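Local atomic coordinates of 432aa long hypothetical deoxyribodipyrimidine photolyase (Sulfolobus tokodaii, PDB entry 2E0I), a protein that probably catalyses light-driven repair of cyclobutane pyrimidine dimers in DNA and carries two FAD molecules, one a likely light-harvesting cofactor. Residues F102-S105 with R106-I110; A316-V320 with K321-V325. All blocks are in the same frame, centred on the assembly; numbering follows the deposited sequence.

Overall arrangement
Contact 1 lies on helix 101-115, which follows strand 92-96 of the parallel sheet in the N-terminal part of the photolyase. Contact 2 lies at the end of helix 309-322, in the helical FAD-binding part. Their centres are 35 Å apart and their nearest atoms about 23 Å apart, so neither touches the other, and each relates to a different FAD. Phe102 and Arg106 of contact 1 line the pocket of the FAD inferred to harvest light. In contact 2 Ala316 touches the FAD of the second pocket, probably the catalytic one, while the Val320 side chain stays about 8 Å from that flavin nucleotide.

Contact 1: residues F102-S105 with R106-I110; sequences FSIS and RDEKI. With FAD (flavin-adenine dinucleotide), chain F.
Arg106 reaches back along its own helix past the Phe102 ring, one turn earlier, approaching it obliquely, to meet FAD. Its CB sits 3.1 Å from Phe102 O, the carbonyl oxygen that accepts the Arg106 N-H. With CG anti to the backbone N (chi1 155°) and a bend at chi3, the chain runs back toward the start of the helix. CD packs 3.7 Å from Phe102 CE1, and NE follows past the same carbon. At CZ the guanidinium spreads, its plane 33° from that of the ring, with Phe102 CE1 over a face. The tip divides its work. NH1 makes a weak, bent hydrogen bond to FAD O4' at 3.3 Å and lies equally near FAD O3'. NH2 comes 3.0 Å from Ser103 OG at the guanidinium edge. Its pairing with Asp107 OD1, 3.5 Å from NH2, is one of charge alone, since the oxygen is well out of plane; Asp107 OD1 also bridges to Arg8, and this carboxylate is likely to moderate the closeness of the two arginines. The phenyl ring itself carries FAD C5B centrally over one face, 3.8 Å above its plane. Ring and guanidinium thus meet the cofactor's ribose and ribityl parts, near the start of the helix of a beta-alpha-beta unit (strand 92-96, helix 101-115, strand 120-124), forming part of the pocket for the probable antenna FAD.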
loop_
_atom_site.group_PDB
_atom_site.type_symbol
_atom_site.label_atom_id
_atom_site.label_comp_id
_atom_site.label_asym_id
_atom_site.label_seq_id
_atom_site.Cartn_x
_atom_site.Cartn_y
_atom_site.Cartn_z
ATOM N N PHE A 102 -9.949 7.041 9.369
ATOM C CA PHE A 102 -10.154 5.947 10.302
ATOM C C PHE A 102 -9.145 5.986 11.431
ATOM O O PHE A 102 -9.490 5.807 12.598
ATOM C CB PHE A 102 -10.070 4.596 9.576
ATOM C CG PHE A 102 -10.052 3.412 10.497
ATOM C CD1 PHE A 102 -8.846 2.914 10.988
ATOM C CD2 PHE A 102 -11.241 2.812 10.901
ATOM C CE1 PHE A 102 -8.822 1.827 11.872
ATOM C CE2 PHE A 102 -11.241 1.726 11.784
ATOM C CZ PHE A 102 -10.025 1.231 12.272
ATOM N N SER A 103 -7.892 6.224 11.077
ATOM C CA SER A 103 -6.849 6.259 12.072
ATOM C C SER A 103 -6.960 7.458 12.980
ATOM O O SER A 103 -6.695 7.375 14.176
ATOM C CB SER A 103 -5.488 6.271 11.403
ATOM O OG SER A 103 -4.493 6.433 12.397
ATOM N N ILE A 104 -7.345 8.587 12.414
ATOM C CA ILE A 104 -7.452 9.791 13.207
ATOM C C ILE A 104 -8.587 9.723 14.219
ATOM O O ILE A 104 -8.406 10.103 15.386
ATOM C CB ILE A 104 -7.613 11.019 12.295
ATOM C CG1 ILE A 104 -6.280 11.263 11.565
ATOM C CG2 ILE A 104 -8.058 12.226 13.113
ATOM C CD1 ILE A 104 -6.409 11.820 10.159
ATOM N N SER A 105 -9.741 9.211 13.795
ATOM C CA SER A 105 -10.870 9.146 14.706
ATOM C C SER A 105 -10.656 8.070 15.758
ATOM O O SER A 105 -11.109 8.200 16.900
ATOM C CB SER A 105 -12.166 8.894 13.941
ATOM O OG SER A 105 -12.304 7.531 13.625
ATOM N N ARG A 106 -9.955 7.013 15.375
ATOM C CA ARG A 106 -9.664 5.918 16.289
ATOM C C ARG A 106 -8.775 6.394 17.418
ATOM O O ARG A 106 -8.936 5.980 18.567
ATOM C CB ARG A 106 -8.974 4.811 15.524
ATOM C CG ARG A 106 -8.093 3.872 16.311
ATOM C CD ARG A 106 -7.895 2.846 15.331
ATOM N NE ARG A 106 -6.611 2.282 14.993
ATOM C CZ ARG A 106 -5.584 2.730 14.273
ATOM N NH1 ARG A 106 -4.609 1.867 14.135
ATOM N NH2 ARG A 106 -5.441 3.940 13.759
ATOM N N ASP A 107 -7.834 7.269 17.087
ATOM C CA ASP A 107 -6.931 7.797 18.083
ATOM C C ASP A 107 -7.638 8.843 18.941
ATOM O O ASP A 107 -7.364 8.979 20.137
ATOM C CB ASP A 107 -5.683 8.344 17.392
ATOM C CG ASP A 107 -4.785 7.225 16.858
ATOM O OD1 ASP A 107 -5.321 6.141 16.540
ATOM O OD2 ASP A 107 -3.551 7.416 16.744
ATOM N N GLU A 108 -8.573 9.569 18.348
ATOM C CA GLU A 108 -9.312 10.545 19.132
ATOM C C GLU A 108 -10.087 9.801 20.216
ATOM O O GLU A 108 -10.113 10.217 21.378
ATOM C CB GLU A 108 -10.288 11.319 18.254
ATOM C CG GLU A 108 -9.613 12.063 17.136
ATOM C CD GLU A 108 -10.574 12.952 16.379
ATOM O OE1 GLU A 108 -11.717 12.503 16.126
ATOM O OE2 GLU A 108 -10.183 14.094 16.027
ATOM N N LYS A 109 -10.712 8.693 19.834
ATOM C CA LYS A 109 -11.466 7.934 20.800
ATOM C C LYS A 109 -10.540 7.366 21.852
ATOM O O LYS A 109 -10.881 7.364 23.032
ATOM C CB LYS A 109 -12.268 6.820 20.122
ATOM C CG LYS A 109 -13.269 7.347 19.101
ATOM C CD LYS A 109 -14.359 6.339 18.762
ATOM C CE LYS A 109 -14.967 6.596 17.370
ATOM N NZ LYS A 109 -14.053 6.152 16.244
ATOM N N ILE A 110 -9.366 6.887 21.456
ATOM C CA ILE A 110 -8.458 6.336 22.463
ATOM C C ILE A 110 -8.027 7.458 23.408
ATOM O O ILE A 110 -7.848 7.239 24.610
ATOM C CB ILE A 110 -7.199 5.678 21.835
ATOM C CG1 ILE A 110 -7.609 4.489 20.964
ATOM C CG2 ILE A 110 -6.261 5.193 22.938
ATOM C CD1 ILE A 110 -6.454 3.850 20.203
HETATM P PA FAD F . -7.334 -0.147 6.905
HETATM O O1A FAD F . -7.025 0.157 5.489
HETATM O O2A FAD F . -7.472 -1.507 7.468
HETATM O O5B FAD F . -8.902 0.216 6.828
HETATM C C5B FAD F . -9.670 0.374 8.026
HETATM C C4B FAD F . -11.097 0.842 7.726
HETATM O O4B FAD F . -11.044 1.764 6.621
HETATM C C3B FAD F . -11.984 -0.315 7.261
HETATM O O3B FAD F . -13.357 0.011 7.496
HETATM C C2B FAD F . -11.687 -0.325 5.763
HETATM O O2B FAD F . -12.772 -0.948 5.069
HETATM C C1B FAD F . -11.721 1.180 5.494
HETATM N N9A FAD F . -11.052 1.527 4.216
HETATM C C8A FAD F . -9.826 1.158 3.849
HETATM N N7A FAD F . -9.526 1.683 2.664
HETATM C C5A FAD F . -10.572 2.399 2.267
HETATM C C6A FAD F . -10.843 3.185 1.153
HETATM N N6A FAD F . -9.951 3.293 0.173
HETATM N N1A FAD F . -12.025 3.812 1.066
HETATM C C2A FAD F . -12.935 3.685 2.018
HETATM N N3A FAD F . -12.711 2.943 3.089
HETATM C C4A FAD F . -11.549 2.295 3.249
HETATM N N1 FAD F . -3.786 -2.729 12.252
HETATM C C2 FAD F . -4.178 -3.049 13.558
HETATM O O2 FAD F . -3.750 -2.395 14.507
HETATM N N3 FAD F . -5.097 -4.083 13.769
HETATM C C4 FAD F . -5.629 -4.787 12.680
HETATM O O4 FAD F . -6.431 -5.700 12.872
HETATM C C4X FAD F . -5.250 -4.454 11.383
HETATM N N5 FAD F . -5.830 -5.108 10.287
HETATM C C5X FAD F . -5.466 -4.757 8.980
HETATM C C6 FAD F . -6.113 -5.350 7.900
HETATM C C7 FAD F . -5.829 -4.943 6.599
HETATM C C7M FAD F . -6.559 -5.606 5.429
HETATM C C8 FAD F . -4.887 -3.940 6.383
HETATM C C8M FAD F . -4.552 -3.469 4.967
HETATM C C9 FAD F . -4.235 -3.354 7.465
HETATM C C9A FAD F . -4.519 -3.758 8.767
HETATM N N10 FAD F . -3.908 -3.135 9.866
HETATM C C10 FAD F . -4.328 -3.432 11.169
HETATM C "C1'" FAD F . -2.873 -2.094 9.666
HETATM C "C2'" FAD F . -3.463 -0.712 9.385
HETATM O "O2'" FAD F . -2.913 -0.196 8.169
HETATM C "C3'" FAD F . -3.176 0.242 10.549
HETATM O "O3'" FAD F . -3.835 -0.231 11.727
HETATM C "C4'" FAD F . -3.662 1.657 10.226
HETATM O "O4'" FAD F . -3.185 2.555 11.232
HETATM C "C5'" FAD F . -5.191 1.711 10.172
HETATM O "O5'" FAD F . -5.648 2.668 9.213
HETATM P P FAD F . -5.967 2.201 7.705
HETATM O O1P FAD F . -6.642 3.337 7.035
HETATM O O2P FAD F . -4.746 1.640 7.086
HETATM O O3P FAD F . -7.055 1.042 7.957
HETATM O O HOH W 1 -3.433 8.242 14.211
#

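Contact 2: residues A316-V320 with K321-V325; sequences AFFLV and KVLFV
Phe318 receives Val322 on its ring face and Leu323 beside it. Val322 CG1 stands 4.0 Å from the Phe318 ring centroid and 24° off the normal, a CH-pi contact displaced toward the rim, while Leu323 CG comes obliquely to Phe318 CE2 at 3.5 Å. The ring reaches both because its CG lies anti to the backbone N (chi1 -166°). Were Phe318 an alanine, the Val322 CG1 methyl and the Leu323 branch would probably lose the surface they share, and a gap would open where the ring lay. Val322 also serves the preceding ring, its CG2 lying 3.8 Å from Phe317 CE2, and the alkyl chain of Lys321 crosses that same ring at about a right angle. Further on, Leu319 CD1 rests against Val325 CB at 3.5 Å.

The backbone sets this spacing. Lys321 N still bonds to Phe317 O in the regular helical way, but Phe318 O takes Leu323 N at 2.9 Å, five residues on, with only a weak bond from Val322 N: a pi-type turn as helix 309-322 ends, within the helical FAD-binding domain of photolyases. Phe324 then adopts positive phi (49°), turning the chain so that Val325 N can bond Leu319 O, six residues back, at 3.0 Å.

Outside this layer, Tyr291 meets the Phe318 ring edge-to-face, as Phe365 does Phe317. Lys321 NZ is bound by Ser355 OG and Arg363 O, and helices 278-286 and 414-427 pack against Leu323 and Val322, respectively.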
loop_
_atom_site.group_PDB
_atom_site.type_symbol
_atom_site.label_atom_id
_atom_site.label_comp_id
_atom_site.label_asym_id
_atom_site.label_seq_id
_atom_site.Cartn_x
_atom_site.Cartn_y
_atom_site.Cartn_z
ATOM N N ALA A 316 -4.676 0.429 -14.501
ATOM C CA ALA A 316 -5.560 1.437 -13.952
ATOM C C ALA A 316 -6.054 2.355 -15.071
ATOM O O ALA A 316 -7.218 2.754 -15.095
ATOM C CB ALA A 316 -4.824 2.232 -12.879
ATOM N N PHE A 317 -5.160 2.691 -15.992
ATOM C CA PHE A 317 -5.505 3.550 -17.114
ATOM C C PHE A 317 -6.634 2.904 -17.911
ATOM O O PHE A 317 -7.672 3.512 -18.147
ATOM C CB PHE A 317 -4.278 3.740 -18.019
ATOM C CG PHE A 317 -4.601 4.297 -19.385
ATOM C CD1 PHE A 317 -4.856 5.660 -19.562
ATOM C CD2 PHE A 317 -4.667 3.453 -20.502
ATOM C CE1 PHE A 317 -5.172 6.179 -20.835
ATOM C CE2 PHE A 317 -4.982 3.961 -21.778
ATOM C CZ PHE A 317 -5.234 5.329 -21.940
ATOM N N PHE A 318 -6.413 1.657 -18.312
ATOM C CA PHE A 318 -7.364 0.897 -19.100
ATOM C C PHE A 318 -8.769 0.831 -18.496
ATOM O O PHE A 318 -9.773 0.928 -19.215
ATOM C CB PHE A 318 -6.835 -0.520 -19.306
ATOM C CG PHE A 318 -7.561 -1.283 -20.374
ATOM C CD1 PHE A 318 -7.197 -1.143 -21.709
ATOM C CD2 PHE A 318 -8.628 -2.120 -20.052
ATOM C CE1 PHE A 318 -7.880 -1.825 -22.700
ATOM C CE2 PHE A 318 -9.316 -2.806 -21.040
ATOM C CZ PHE A 318 -8.943 -2.661 -22.361
ATOM N N LEU A 319 -8.857 0.662 -17.183
ATOM C CA LEU A 319 -10.168 0.579 -16.560
ATOM C C LEU A 319 -10.891 1.919 -16.557
ATOM O O LEU A 319 -12.098 1.987 -16.785
ATOM C CB LEU A 319 -10.057 0.073 -15.122
ATOM C CG LEU A 319 -11.381 0.052 -14.348
ATOM C CD1 LEU A 319 -12.279 -1.034 -14.909
ATOM C CD2 LEU A 319 -11.121 -0.175 -12.865
ATOM N N VAL A 320 -10.157 2.992 -16.316
ATOM C CA VAL A 320 -10.794 4.284 -16.241
ATOM C C VAL A 320 -10.999 4.997 -17.567
ATOM O O VAL A 320 -12.118 5.389 -17.901
ATOM C CB VAL A 320 -10.019 5.211 -15.290
ATOM C CG1 VAL A 320 -10.739 6.534 -15.162
ATOM C CG2 VAL A 320 -9.871 4.549 -13.926
ATOM N N LYS A 321 -9.920 5.159 -18.324
ATOM C CA LYS A 321 -9.983 5.875 -19.591
ATOM C C LYS A 321 -10.294 5.070 -20.840
ATOM O O LYS A 321 -10.326 5.622 -21.931
ATOM C CB LYS A 321 -8.692 6.675 -19.780
ATOM C CG LYS A 321 -8.603 7.818 -18.786
ATOM C CD LYS A 321 -7.331 8.619 -18.911
ATOM C CE LYS A 321 -7.320 9.758 -17.895
ATOM N NZ LYS A 321 -6.033 10.524 -17.916
ATOM N N VAL A 322 -10.541 3.775 -20.697
ATOM C CA VAL A 322 -10.861 2.964 -21.860
ATOM C C VAL A 322 -12.163 2.212 -21.648
ATOM O O VAL A 322 -13.016 2.215 -22.517
ATOM C CB VAL A 322 -9.708 1.976 -22.201
ATOM C CG1 VAL A 322 -10.134 1.010 -23.291
ATOM C CG2 VAL A 322 -8.490 2.756 -22.674
ATOM N N LEU A 323 -12.330 1.578 -20.495
ATOM C CA LEU A 323 -13.565 0.843 -20.231
ATOM C C LEU A 323 -14.550 1.795 -19.573
ATOM O O LEU A 323 -15.695 1.434 -19.290
ATOM C CB LEU A 323 -13.302 -0.363 -19.315
ATOM C CG LEU A 323 -12.355 -1.455 -19.829
ATOM C CD1 LEU A 323 -12.221 -2.537 -18.789
ATOM C CD2 LEU A 323 -12.881 -2.041 -21.124
ATOM N N PHE A 324 -14.079 3.014 -19.333
ATOM C CA PHE A 324 -14.865 4.076 -18.717
ATOM C C PHE A 324 -15.603 3.637 -17.432
ATOM O O PHE A 324 -16.825 3.801 -17.295
ATOM C CB PHE A 324 -15.834 4.643 -19.763
ATOM C CG PHE A 324 -16.384 6.001 -19.421
ATOM C CD1 PHE A 324 -15.587 6.961 -18.806
ATOM C CD2 PHE A 324 -17.706 6.332 -19.741
ATOM C CE1 PHE A 324 -16.097 8.229 -18.511
ATOM C CE2 PHE A 324 -18.227 7.602 -19.450
ATOM C CZ PHE A 324 -17.422 8.548 -18.835
ATOM N N VAL A 325 -14.840 3.073 -16.495
ATOM C CA VAL A 325 -15.372 2.629 -15.208
ATOM C C VAL A 325 -14.822 3.548 -14.099
ATOM O O VAL A 325 -13.641 3.905 -14.095
ATOM C CB VAL A 325 -14.982 1.165 -14.922
ATOM C CG1 VAL A 325 -15.425 0.773 -13.528
ATOM C CG2 VAL A 325 -15.609 0.251 -15.955
#